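Local coordinates for glycosyltransferase Gtf1 (Streptococcus pneumoniae, PDB 4PQG), which is a glycosyltransferase of the GT-B fold class that holds uridine-5'-diphosphate in a pocket of this structure and carries an additional extended antiparallel beta-sheet domain, at residues T310-S315 / I497-W501; Y12-L16 / Q29-A33; I18-S22 / L59-F65. All blocks are in the same frame, centred on the assembly; numbering follows the deposited sequence.

Contact 1: residues T310-S315 / I497-W501; sequences TIPVGS and ILEKW. With NAG (2-acetamido-2-deoxy-beta-D-glucopyranose), chain D.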
ATOM      1  N   THR A 310     -10.685   3.945 -18.315  1.00 23.95           N
ATOM      2  CA  THR A 310      -9.516   4.643 -17.815  1.00 23.46           C
ATOM      3  C   THR A 310      -9.897   5.593 -16.691  1.00 24.41           C
ATOM      4  O   THR A 310     -10.606   6.565 -16.905  1.00 23.38           O
ATOM      5  CB  THR A 310      -8.796   5.417 -18.928  1.00 24.14           C
ATOM      6  OG1 THR A 310      -8.355   4.500 -19.943  1.00 23.86           O
ATOM      7  CG2 THR A 310      -7.603   6.188 -18.363  1.00 23.10           C
ATOM      8  N   ILE A 311      -9.433   5.294 -15.477  1.00 23.19           N
ATOM      9  CA  ILE A 311      -9.631   6.188 -14.347  1.00 23.57           C
ATOM     10  C   ILE A 311      -8.325   6.238 -13.575  1.00 23.91           C
ATOM     11  O   ILE A 311      -7.904   5.221 -13.012  1.00 25.51           O
ATOM     12  CB  ILE A 311     -10.761   5.730 -13.402  1.00 23.71           C
ATOM     13  CG1 ILE A 311     -12.019   5.317 -14.178  1.00 24.08           C
ATOM     14  CG2 ILE A 311     -11.069   6.816 -12.381  1.00 23.14           C
ATOM     15  CD1 ILE A 311     -13.011   4.549 -13.329  1.00 25.63           C
ATOM     16  N   PRO A 312      -7.661   7.407 -13.572  1.00 24.74           N
ATOM     17  CA  PRO A 312      -6.409   7.584 -12.832  1.00 22.90           C
ATOM     18  C   PRO A 312      -6.606   7.189 -11.369  1.00 23.04           C
ATOM     19  O   PRO A 312      -7.626   7.547 -10.786  1.00 22.43           O
ATOM     20  CB  PRO A 312      -6.163   9.082 -12.933  1.00 23.11           C
ATOM     21  CG  PRO A 312      -6.766   9.460 -14.245  1.00 24.00           C
ATOM     22  CD  PRO A 312      -7.997   8.607 -14.375  1.00 24.81           C
ATOM     23  N   VAL A 313      -5.631   6.471 -10.802  1.00 22.25           N
ATOM     24  CA  VAL A 313      -5.664   6.019  -9.411  1.00 22.37           C
ATOM     25  C   VAL A 313      -5.412   7.163  -8.435  1.00 22.19           C
ATOM     26  O   VAL A 313      -5.620   7.028  -7.235  1.00 23.30           O
ATOM     27  CB  VAL A 313      -4.664   4.860  -9.123  1.00 21.90           C
ATOM     28  CG1 VAL A 313      -5.100   3.577  -9.815  1.00 21.53           C
ATOM     29  CG2 VAL A 313      -3.232   5.228  -9.502  1.00 21.42           C
ATOM     30  N   GLY A 314      -4.958   8.295  -8.947  1.00 22.07           N
ATOM     31  CA  GLY A 314      -4.737   9.453  -8.086  1.00 21.04           C
ATOM     32  C   GLY A 314      -5.208  10.719  -8.767  1.00 21.82           C
ATOM     33  O   GLY A 314      -5.398  10.748  -9.980  1.00 21.01           O
ATOM     34  N   SER A 315      -5.385  11.773  -7.977  1.00 23.15           N
ATOM     35  CA  SER A 315      -5.678  13.091  -8.524  1.00 24.09           C
ATOM     36  C   SER A 315      -5.128  14.111  -7.537  1.00 25.11           C
ATOM     37  O   SER A 315      -4.813  13.760  -6.401  1.00 26.80           O
ATOM     38  CB  SER A 315      -7.187  13.260  -8.748  1.00 24.12           C
ATOM     39  OG  SER A 315      -7.908  13.066  -7.538  1.00 24.39           O
ATOM     40  N   ILE A 497     -11.550  14.186 -11.743  1.00 36.62           N
ATOM     41  CA  ILE A 497     -11.640  12.759 -11.371  1.00 37.45           C
ATOM     42  C   ILE A 497     -12.995  12.375 -10.757  1.00 36.69           C
ATOM     43  O   ILE A 497     -13.508  11.286 -11.020  1.00 38.20           O
ATOM     44  CB  ILE A 497     -10.459  12.302 -10.476  1.00 37.02           C
ATOM     45  CG1 ILE A 497     -10.097  10.839 -10.741  1.00 38.58           C
ATOM     46  CG2 ILE A 497     -10.775  12.475  -8.997  1.00 38.37           C
ATOM     47  CD1 ILE A 497      -9.667  10.556 -12.156  1.00 37.91           C
ATOM     48  N   LEU A 498     -13.560  13.284  -9.960  1.00 38.34           N
ATOM     49  CA  LEU A 498     -14.882  13.122  -9.351  1.00 40.21           C
ATOM     50  C   LEU A 498     -15.948  12.842 -10.394  1.00 42.36           C
ATOM     51  O   LEU A 498     -16.817  11.987 -10.191  1.00 41.71           O
ATOM     52  CB  LEU A 498     -15.262  14.372  -8.554  1.00 39.35           C
ATOM     53  CG  LEU A 498     -14.412  14.663  -7.317  1.00 40.84           C
ATOM     54  CD1 LEU A 498     -14.614  16.086  -6.813  1.00 41.44           C
ATOM     55  CD2 LEU A 498     -14.699  13.655  -6.215  1.00 40.17           C
ATOM     56  N   GLU A 499     -15.867  13.567 -11.509  1.00 43.44           N
ATOM     57  CA  GLU A 499     -16.793  13.393 -12.621  1.00 43.57           C
ATOM     58  C   GLU A 499     -16.619  12.045 -13.290  1.00 40.63           C
ATOM     59  O   GLU A 499     -17.595  11.450 -13.748  1.00 40.86           O
ATOM     60  CB  GLU A 499     -16.626  14.521 -13.648  1.00 45.98           C
ATOM     61  CG  GLU A 499     -17.252  15.837 -13.210  1.00 49.62           C
ATOM     62  CD  GLU A 499     -18.740  15.698 -12.928  1.00 52.95           C
ATOM     63  OE1 GLU A 499     -19.466  15.131 -13.779  1.00 56.00           O
ATOM     64  OE2 GLU A 499     -19.182  16.141 -11.846  1.00 55.10           O
ATOM     65  N   LYS A 500     -15.380  11.562 -13.354  1.00 37.45           N
ATOM     66  CA  LYS A 500     -15.129  10.247 -13.940  1.00 37.45           C
ATOM     67  C   LYS A 500     -15.750   9.165 -13.061  1.00 37.60           C
ATOM     68  O   LYS A 500     -16.377   8.233 -13.565  1.00 38.80           O
ATOM     69  CB  LYS A 500     -13.631   9.995 -14.141  1.00 38.92           C
ATOM     70  CG  LYS A 500     -12.964  10.998 -15.071  1.00 41.87           C
ATOM     71  CD  LYS A 500     -11.545  10.594 -15.453  1.00 42.44           C
ATOM     72  CE  LYS A 500     -10.793  11.754 -16.088  1.00 43.64           C
ATOM     73  NZ  LYS A 500     -11.369  12.153 -17.405  1.00 43.42           N
ATOM     74  N   TRP A 501     -15.589   9.307 -11.748  1.00 37.57           N
ATOM     75  CA  TRP A 501     -16.147   8.342 -10.793  1.00 37.77           C
ATOM     76  C   TRP A 501     -17.650   8.432 -10.747  1.00 39.63           C
ATOM     77  O   TRP A 501     -18.342   7.422 -10.919  1.00 40.09           O
ATOM     78  CB  TRP A 501     -15.515   8.505  -9.408  1.00 35.54           C
ATOM     79  CG  TRP A 501     -14.164   7.814  -9.300  1.00 34.14           C
ATOM     80  CD1 TRP A 501     -12.908   8.405  -9.201  1.00 32.16           C
ATOM     81  CD2 TRP A 501     -13.900   6.367  -9.290  1.00 32.74           C
ATOM     82  NE1 TRP A 501     -11.924   7.458  -9.128  1.00 30.85           N
ATOM     83  CE2 TRP A 501     -12.445   6.217  -9.184  1.00 32.26           C
ATOM     84  CE3 TRP A 501     -14.696   5.225  -9.360  1.00 33.37           C
ATOM     85  CZ2 TRP A 501     -11.833   4.968  -9.136  1.00 32.44           C
ATOM     86  CZ3 TRP A 501     -14.069   3.969  -9.320  1.00 33.72           C
ATOM     87  CH2 TRP A 501     -12.673   3.846  -9.214  1.00 32.58           C
TER
HETATM   88  C1  NAG D 602       1.522   0.445  -8.388  1.00 18.29           C
HETATM   89  C2  NAG D 602       2.292   0.718  -9.674  1.00 17.57           C
HETATM   90  C3  NAG D 602       2.172   2.247  -9.679  1.00 17.54           C
HETATM   91  C4  NAG D 602       0.721   2.718  -9.493  1.00 17.47           C
HETATM   92  C5  NAG D 602       0.049   1.994  -8.294  1.00 18.15           C
HETATM   93  C6  NAG D 602      -1.371   2.449  -7.978  1.00 18.04           C
HETATM   94  C7  NAG D 602       4.402  -0.086 -10.588  1.00 17.81           C
HETATM   95  C8  NAG D 602       5.839  -0.387 -10.268  1.00 17.06           C
HETATM   96  N2  NAG D 602       3.687   0.361  -9.570  1.00 17.26           N
HETATM   97  O1  NAG D 602       1.947  -0.522  -7.471  1.00 17.75           O
HETATM   98  O3  NAG D 602       2.769   2.826 -10.827  1.00 18.05           O
HETATM   99  O4  NAG D 602       0.737   4.105  -9.258  1.00 16.60           O
HETATM  100  O5  NAG D 602       0.132   0.596  -8.584  1.00 18.70           O
HETATM  101  O6  NAG D 602      -2.181   2.035  -9.055  1.00 18.90           O
HETATM  102  O7  NAG D 602       3.952  -0.268 -11.731  1.00 19.06           O
HETATM  103  O   HOH W   1      -9.070   7.859  -8.387  1.00 32.86           O

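Contact 2: residues Y12-L16 / Q29-A33; sequences YNINL and QAYRA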
ATOM      1  N   TYR A  12     -17.637  -1.694  -2.350  1.00 24.41           N
ATOM      2  CA  TYR A  12     -16.736  -2.519  -1.551  1.00 24.10           C
ATOM      3  C   TYR A  12     -15.445  -2.650  -2.321  1.00 23.67           C
ATOM      4  O   TYR A  12     -15.453  -3.012  -3.495  1.00 25.14           O
ATOM      5  CB  TYR A  12     -17.339  -3.913  -1.288  1.00 25.16           C
ATOM      6  CG  TYR A  12     -18.620  -3.850  -0.481  1.00 26.84           C
ATOM      7  CD1 TYR A  12     -18.593  -3.754   0.918  1.00 27.54           C
ATOM      8  CD2 TYR A  12     -19.863  -3.854  -1.121  1.00 28.74           C
ATOM      9  CE1 TYR A  12     -19.774  -3.674   1.657  1.00 29.33           C
ATOM     10  CE2 TYR A  12     -21.047  -3.781  -0.391  1.00 30.06           C
ATOM     11  CZ  TYR A  12     -20.996  -3.686   0.986  1.00 29.99           C
ATOM     12  OH  TYR A  12     -22.177  -3.594   1.674  1.00 33.56           O
ATOM     13  N   ASN A  13     -14.340  -2.354  -1.653  1.00 22.14           N
ATOM     14  CA  ASN A  13     -13.019  -2.424  -2.261  1.00 20.92           C
ATOM     15  C   ASN A  13     -12.198  -3.457  -1.485  1.00 20.37           C
ATOM     16  O   ASN A  13     -12.143  -3.403  -0.251  1.00 21.41           O
ATOM     17  CB  ASN A  13     -12.331  -1.065  -2.162  1.00 19.01           C
ATOM     18  CG  ASN A  13     -13.194   0.077  -2.693  1.00 18.79           C
ATOM     19  OD1 ASN A  13     -12.931   0.595  -3.765  1.00 17.85           O
ATOM     20  ND2 ASN A  13     -14.211   0.489  -1.920  1.00 18.40           N
ATOM     21  N   ILE A  14     -11.543  -4.352  -2.214  1.00 19.62           N
ATOM     22  CA  ILE A  14     -10.854  -5.507  -1.620  1.00 19.00           C
ATOM     23  C   ILE A  14      -9.341  -5.486  -1.891  1.00 18.88           C
ATOM     24  O   ILE A  14      -8.896  -5.398  -3.044  1.00 18.44           O
ATOM     25  CB  ILE A  14     -11.483  -6.837  -2.102  1.00 18.49           C
ATOM     26  CG1 ILE A  14     -12.925  -6.951  -1.566  1.00 18.99           C
ATOM     27  CG2 ILE A  14     -10.680  -8.025  -1.609  1.00 18.46           C
ATOM     28  CD1 ILE A  14     -13.769  -8.027  -2.215  1.00 19.08           C
ATOM     29  N   ASN A  15      -8.568  -5.539  -0.811  1.00 18.59           N
ATOM     30  CA  ASN A  15      -7.114  -5.568  -0.882  1.00 18.90           C
ATOM     31  C   ASN A  15      -6.647  -6.641   0.109  1.00 19.32           C
ATOM     32  O   ASN A  15      -7.412  -7.060   0.983  1.00 18.24           O
ATOM     33  CB  ASN A  15      -6.553  -4.187  -0.512  1.00 19.70           C
ATOM     34  CG  ASN A  15      -5.075  -4.004  -0.897  1.00 20.39           C
ATOM     35  OD1 ASN A  15      -4.425  -4.903  -1.417  1.00 21.21           O
ATOM     36  ND2 ASN A  15      -4.553  -2.825  -0.625  1.00 20.04           N
ATOM     37  N   LEU A  16      -5.401  -7.088  -0.020  1.00 18.72           N
ATOM     38  CA  LEU A  16      -4.863  -8.022   0.962  1.00 19.57           C
ATOM     39  C   LEU A  16      -4.537  -7.331   2.288  1.00 19.14           C
ATOM     40  O   LEU A  16      -5.089  -7.675   3.324  1.00 17.81           O
ATOM     41  CB  LEU A  16      -3.655  -8.793   0.402  1.00 20.19           C
ATOM     42  CG  LEU A  16      -3.957  -9.509  -0.917  1.00 21.39           C
ATOM     43  CD1 LEU A  16      -2.733 -10.250  -1.425  1.00 22.86           C
ATOM     44  CD2 LEU A  16      -5.147 -10.448  -0.762  1.00 22.64           C
ATOM     45  N   GLN A  29      -5.952   3.237  -3.062  1.00 18.76           N
ATOM     46  CA  GLN A  29      -7.194   2.970  -2.344  1.00 18.52           C
ATOM     47  C   GLN A  29      -7.557   4.159  -1.462  1.00 18.10           C
ATOM     48  O   GLN A  29      -8.729   4.528  -1.354  1.00 19.02           O
ATOM     49  CB  GLN A  29      -7.071   1.722  -1.476  1.00 18.03           C
ATOM     50  CG  GLN A  29      -7.095   0.392  -2.206  1.00 18.54           C
ATOM     51  CD  GLN A  29      -7.470  -0.749  -1.265  1.00 19.53           C
ATOM     52  OE1 GLN A  29      -6.916  -0.870  -0.170  1.00 20.14           O
ATOM     53  NE2 GLN A  29      -8.447  -1.554  -1.667  1.00 20.25           N
ATOM     54  N   ALA A  30      -6.553   4.748  -0.820  1.00 18.37           N
ATOM     55  CA  ALA A  30      -6.767   5.918   0.004  1.00 18.43           C
ATOM     56  C   ALA A  30      -7.218   7.103  -0.857  1.00 19.82           C
ATOM     57  O   ALA A  30      -8.135   7.830  -0.466  1.00 19.69           O
ATOM     58  CB  ALA A  30      -5.527   6.264   0.807  1.00 18.32           C
ATOM     59  N   TYR A  31      -6.601   7.294  -2.026  1.00 20.23           N
ATOM     60  CA  TYR A  31      -7.103   8.318  -2.948  1.00 21.58           C
ATOM     61  C   TYR A  31      -8.585   8.075  -3.274  1.00 22.82           C
ATOM     62  O   TYR A  31      -9.401   8.990  -3.159  1.00 25.62           O
ATOM     63  CB  TYR A  31      -6.282   8.383  -4.234  1.00 21.54           C
ATOM     64  CG  TYR A  31      -5.040   9.255  -4.141  1.00 22.01           C
ATOM     65  CD1 TYR A  31      -5.133  10.653  -4.212  1.00 22.48           C
ATOM     66  CD2 TYR A  31      -3.775   8.683  -4.009  1.00 21.96           C
ATOM     67  CE1 TYR A  31      -3.991  11.453  -4.156  1.00 22.99           C
ATOM     68  CE2 TYR A  31      -2.630   9.468  -3.930  1.00 22.06           C
ATOM     69  CZ  TYR A  31      -2.741  10.856  -4.004  1.00 23.00           C
ATOM     70  OH  TYR A  31      -1.598  11.636  -3.939  1.00 21.41           O
ATOM     71  N   ARG A  32      -8.922   6.843  -3.663  1.00 22.65           N
ATOM     72  CA  ARG A  32     -10.296   6.453  -4.020  1.00 23.40           C
ATOM     73  C   ARG A  32     -11.288   6.720  -2.882  1.00 25.26           C
ATOM     74  O   ARG A  32     -12.411   7.196  -3.121  1.00 25.53           O
ATOM     75  CB  ARG A  32     -10.350   4.981  -4.423  1.00 23.45           C
ATOM     76  CG  ARG A  32     -11.587   4.578  -5.225  1.00 23.86           C
ATOM     77  CD  ARG A  32     -11.630   3.082  -5.475  1.00 24.04           C
ATOM     78  NE  ARG A  32     -10.400   2.624  -6.124  1.00 23.57           N
ATOM     79  CZ  ARG A  32      -9.807   1.460  -5.874  1.00 23.06           C
ATOM     80  NH1 ARG A  32      -8.683   1.152  -6.496  1.00 22.06           N
ATOM     81  NH2 ARG A  32     -10.321   0.616  -4.985  1.00 22.67           N
ATOM     82  N   ALA A  33     -10.866   6.429  -1.654  1.00 24.97           N
ATOM     83  CA  ALA A  33     -11.673   6.712  -0.475  1.00 25.78           C
ATOM     84  C   ALA A  33     -11.975   8.196  -0.337  1.00 26.63           C
ATOM     85  O   ALA A  33     -13.084   8.567   0.062  1.00 26.86           O
ATOM     86  CB  ALA A  33     -10.982   6.197   0.783  1.00 26.78           C
TER

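Contact 3: residues I18-S22 / L59-F65; sequences IGWAS and LTANIGF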
ATOM      1  N   ILE A  18      -2.069  -3.910   4.479  1.00 19.30           N
ATOM      2  CA  ILE A  18      -1.702  -2.508   4.674  1.00 19.58           C
ATOM      3  C   ILE A  18      -0.651  -2.469   5.765  1.00 19.23           C
ATOM      4  O   ILE A  18      -0.687  -3.283   6.696  1.00 18.46           O
ATOM      5  CB  ILE A  18      -2.928  -1.626   5.049  1.00 19.83           C
ATOM      6  CG1 ILE A  18      -2.524  -0.136   5.165  1.00 19.82           C
ATOM      7  CG2 ILE A  18      -3.586  -2.111   6.333  1.00 19.39           C
ATOM      8  CD1 ILE A  18      -3.675   0.829   4.980  1.00 20.56           C
ATOM      9  N   GLY A  19       0.294  -1.544   5.638  1.00 19.01           N
ATOM     10  CA  GLY A  19       1.373  -1.385   6.609  1.00 19.62           C
ATOM     11  C   GLY A  19       1.683   0.083   6.871  1.00 19.58           C
ATOM     12  O   GLY A  19       1.011   0.979   6.326  1.00 20.35           O
ATOM     13  N   TRP A  20       2.680   0.335   7.718  1.00 19.25           N
ATOM     14  CA  TRP A  20       3.115   1.697   7.982  1.00 20.62           C
ATOM     15  C   TRP A  20       3.704   2.350   6.753  1.00 20.83           C
ATOM     16  O   TRP A  20       3.576   3.562   6.575  1.00 21.73           O
ATOM     17  CB  TRP A  20       4.113   1.736   9.133  1.00 20.74           C
ATOM     18  CG  TRP A  20       3.463   1.569  10.479  1.00 20.84           C
ATOM     19  CD1 TRP A  20       3.517   0.458  11.317  1.00 21.33           C
ATOM     20  CD2 TRP A  20       2.611   2.534  11.177  1.00 20.75           C
ATOM     21  NE1 TRP A  20       2.784   0.675  12.456  1.00 21.55           N
ATOM     22  CE2 TRP A  20       2.220   1.901  12.435  1.00 21.05           C
ATOM     23  CE3 TRP A  20       2.157   3.822  10.897  1.00 21.56           C
ATOM     24  CZ2 TRP A  20       1.411   2.544  13.359  1.00 21.20           C
ATOM     25  CZ3 TRP A  20       1.346   4.465  11.840  1.00 21.06           C
ATOM     26  CH2 TRP A  20       0.982   3.837  13.037  1.00 21.10           C
ATOM     27  N   ALA A  21       4.343   1.558   5.897  1.00 20.38           N
ATOM     28  CA  ALA A  21       4.990   2.070   4.696  1.00 22.01           C
ATOM     29  C   ALA A  21       4.462   1.321   3.482  1.00 21.48           C
ATOM     30  O   ALA A  21       5.152   0.473   2.917  1.00 21.95           O
ATOM     31  CB  ALA A  21       6.509   1.917   4.818  1.00 21.94           C
ATOM     32  N   SER A  22       3.234   1.631   3.075  1.00 21.75           N
ATOM     33  CA  SER A  22       2.538   0.811   2.081  1.00 21.52           C
ATOM     34  C   SER A  22       2.919   1.220   0.655  1.00 21.74           C
ATOM     35  O   SER A  22       3.520   2.276   0.445  1.00 21.98           O
ATOM     36  CB  SER A  22       1.006   0.875   2.267  1.00 21.96           C
ATOM     37  OG  SER A  22       0.615   0.664   3.624  1.00 21.20           O
ATOM     38  N   LEU A  59      -3.095   1.738  11.205  1.00 21.02           N
ATOM     39  CA  LEU A  59      -2.570   1.742   9.839  1.00 20.25           C
ATOM     40  C   LEU A  59      -3.494   2.471   8.855  1.00 21.45           C
ATOM     41  O   LEU A  59      -3.026   3.260   7.996  1.00 20.61           O
ATOM     42  CB  LEU A  59      -2.300   0.304   9.371  1.00 19.42           C
ATOM     43  CG  LEU A  59      -1.294  -0.498  10.222  1.00 19.57           C
ATOM     44  CD1 LEU A  59      -1.231  -1.972   9.841  1.00 18.73           C
ATOM     45  CD2 LEU A  59       0.103   0.115  10.192  1.00 19.73           C
ATOM     46  N   THR A  60      -4.793   2.204   8.961  1.00 19.64           N
ATOM     47  CA  THR A  60      -5.760   2.797   8.050  1.00 19.51           C
ATOM     48  C   THR A  60      -5.899   4.300   8.314  1.00 21.08           C
ATOM     49  O   THR A  60      -5.967   5.091   7.365  1.00 22.94           O
ATOM     50  CB  THR A  60      -7.137   2.087   8.134  1.00 19.18           C
ATOM     51  OG1 THR A  60      -7.621   2.114   9.482  1.00 17.31           O
ATOM     52  CG2 THR A  60      -7.007   0.647   7.680  1.00 17.98           C
ATOM     53  N   ALA A  61      -5.912   4.700   9.590  1.00 20.76           N
ATOM     54  CA  ALA A  61      -6.019   6.121   9.941  1.00 21.26           C
ATOM     55  C   ALA A  61      -4.786   6.854   9.410  1.00 22.77           C
ATOM     56  O   ALA A  61      -4.893   7.956   8.862  1.00 22.02           O
ATOM     57  CB  ALA A  61      -6.139   6.317  11.448  1.00 19.82           C
ATOM     58  N   ASN A  62      -3.628   6.210   9.545  1.00 21.77           N
ATOM     59  CA  ASN A  62      -2.363   6.757   9.066  1.00 22.74           C
ATOM     60  C   ASN A  62      -2.404   7.173   7.591  1.00 23.46           C
ATOM     61  O   ASN A  62      -1.868   8.213   7.223  1.00 24.55           O
ATOM     62  CB  ASN A  62      -1.217   5.760   9.302  1.00 22.03           C
ATOM     63  CG  ASN A  62       0.140   6.317   8.885  1.00 23.56           C
ATOM     64  OD1 ASN A  62       0.589   7.352   9.399  1.00 24.09           O
ATOM     65  ND2 ASN A  62       0.814   5.619   7.981  1.00 21.52           N
ATOM     66  N   ILE A  63      -3.051   6.360   6.765  1.00 23.37           N
ATOM     67  CA  ILE A  63      -3.090   6.555   5.326  1.00 24.40           C
ATOM     68  C   ILE A  63      -4.307   7.412   4.945  1.00 24.82           C
ATOM     69  O   ILE A  63      -4.463   7.838   3.800  1.00 24.73           O
ATOM     70  CB  ILE A  63      -3.073   5.170   4.615  1.00 25.07           C
ATOM     71  CG1 ILE A  63      -2.447   5.241   3.234  1.00 24.92           C
ATOM     72  CG2 ILE A  63      -4.451   4.544   4.543  1.00 25.32           C
ATOM     73  CD1 ILE A  63      -2.342   3.862   2.609  1.00 24.38           C
ATOM     74  N   GLY A  64      -5.163   7.668   5.932  1.00 25.58           N
ATOM     75  CA  GLY A  64      -6.249   8.593   5.766  1.00 25.40           C
ATOM     76  C   GLY A  64      -7.641   8.025   5.562  1.00 25.70           C
ATOM     77  O   GLY A  64      -8.556   8.796   5.282  1.00 26.54           O
ATOM     78  N   PHE A  65      -7.835   6.708   5.697  1.00 24.33           N
ATOM     79  CA  PHE A  65      -9.208   6.158   5.670  1.00 23.12           C
ATOM     80  C   PHE A  65      -9.953   6.613   6.940  1.00 23.49           C
ATOM     81  O   PHE A  65      -9.348   6.724   8.007  1.00 23.53           O
ATOM     82  CB  PHE A  65      -9.208   4.623   5.653  1.00 22.22           C
ATOM     83  CG  PHE A  65      -8.706   4.006   4.386  1.00 21.77           C
ATOM     84  CD1 PHE A  65      -9.441   4.081   3.196  1.00 21.03           C
ATOM     85  CD2 PHE A  65      -7.519   3.299   4.385  1.00 21.64           C
ATOM     86  CE1 PHE A  65      -8.972   3.485   2.034  1.00 21.33           C
ATOM     87  CE2 PHE A  65      -7.040   2.703   3.222  1.00 21.96           C
ATOM     88  CZ  PHE A  65      -7.767   2.789   2.048  1.00 21.73           C
TER
HETATM   89  O   HOH W   2      -0.439   3.223   7.180  1.00 23.42           O
HETATM   90  O   HOH W   3       3.289   6.782   7.012  1.00 30.89           O

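Contact 1: residues T310-S315 / I497-W501
This is a mainly apolar loop-on-helix contact, in which the loop after strand 308-310, an edge strand of the seven-stranded parallel sheet, meets the C-terminal helix 494-508. No direct hydrogen bond joins the two segments, which bury 329 Å² between them. Ile311 points at the helix and lays its CG2 over one face of Trp501, 3.8 Å from the centroid of the five-membered ring, a CH-pi contact. The same Ile311 CG2 lies 4.0 Å from Ile497 CD1, and Pro312 CD approaches that CD1 to 3.4 Å, so the Ile497 tip is wedged against both loop residues. Farther along, Ser315 OG rests 3.3 Å from Ile497 CG2 while its hydroxyl bonds to Thr494. One water supplies a polar bridge: it donates to Pro312 O at 2.8 Å and accepts from Trp501 NE1 at 3.0 Å. Val313 turns away from the helix and brings CG1 to 3.4 Å from NAG O6. As in other GT-B enzymes, the last helix thereby returns to the N-terminal Rossmann-like domain, where Ile497 and Trp501 also touch Val35 of helix 24-38, Trp501 meets Phe36 edge-to-face, and Ile311 and Trp501 reach Ile284 of strand 282-285.

Contact 2: residues Y12-L16 / Q29-A33
Strand 10-15 and helix 24-38 begin a beta-alpha-beta unit of the N-terminal Rossmann-like domain, completed by strand 42-47, and here they meet through buried polar side chains. The axes of the short segments 12-15 and 29-33 run nearly antiparallel (168°), 10.9 Å apart at closest approach, as expected when a helix leads the chain back along the sheet. Asn13 and Asn15, two residues apart on the strand, both direct CA-to-CB at the helix, while Ile14 between them points away. Gln29 and Arg32 lie about one turn apart and answer them. Asn15 ND2 donates to Gln29 OE1 at 3.1 Å, but its strongest partner is Glu26. The Gln29 amide is used at both ends, since NE2 donates to Asp227, which also forms a salt bridge with Arg32. Asn13 is likewise satisfied on both sides: ND2 bonds to Lys44 O on strand 42-47, and OD1 accepts from the helix. Asn15 OD1 takes a weak bond from Leu16 N, at 2.8 Å. The polar network thus lies between helix and sheet, with Arg32 about 7 Å by its side chain from the bound NAG. Arg32 NH2 donates to Asn13 OD1 at 2.9 Å with an N-H...O angle of 157°, with the oxygen at the guanidinium edge, near its plane.

Contact 3: residues I18-S22 / L59-F65
Trp20 is overlapped by Leu59, whose CD2 sits almost on the normal of the five-membered ring, 3° off it and 3.4 Å from the centroid, a CH-pi contact over the face. NE1 of the indole donates a hydrogen bond to Asp54. Ile18 fills the other part of the interface: its CD1 packs 3.8 Å from Ile63 CG2 and meets the edge of Phe65 at CE2, 4.2 Å away, while Ile18 CG2 lies 4.1 Å from Leu59 CB. The loop that carries Ile18 and Trp20 joins strand 10-15 to helix 24-38 in the Rossmann-like domain, and it lies against the end of helix 56-63. That helix closes in a Schellman motif, with Phe65 N bonded to Thr60 O at 3.0 Å and Gly64 N to Ala61 O at 3.0 Å, Gly64 having positive phi. Within the loop, Gly19 N donates to Ser22 OG at 3.0 Å; the Ser22 side chain is about 7 Å from the bound UDP. Two waters accept from Asn62 ND2, at 2.8 and 2.9 Å. The first also lies 2.8 Å from Gly19 O and 2.7 Å from Leu59 O, and the second donates to Trp20 O at 3.3 Å.

How the contacts relate
All three contacts lie in or against the N-terminal Rossmann-like domain and its seven-stranded parallel sheet, with contact 2 in the middle. Its centre is about 11 Å from that of contact 3 and about 14 Å from that of contact 1, while the centres of contacts 1 and 3 are about 21 Å apart, and these two do not touch. Helix 24-38 links them: Tyr31 and Arg32 pack on contact 1, whereas Gln29, Ala30 and Ala33 pack on contact 3. Along the chain, contacts 2 and 3 interleave near the N-terminus, and contact 1 follows in series, bringing the C-terminal helix back. One early helix therefore connects the loop near UDP with the chain's final helix.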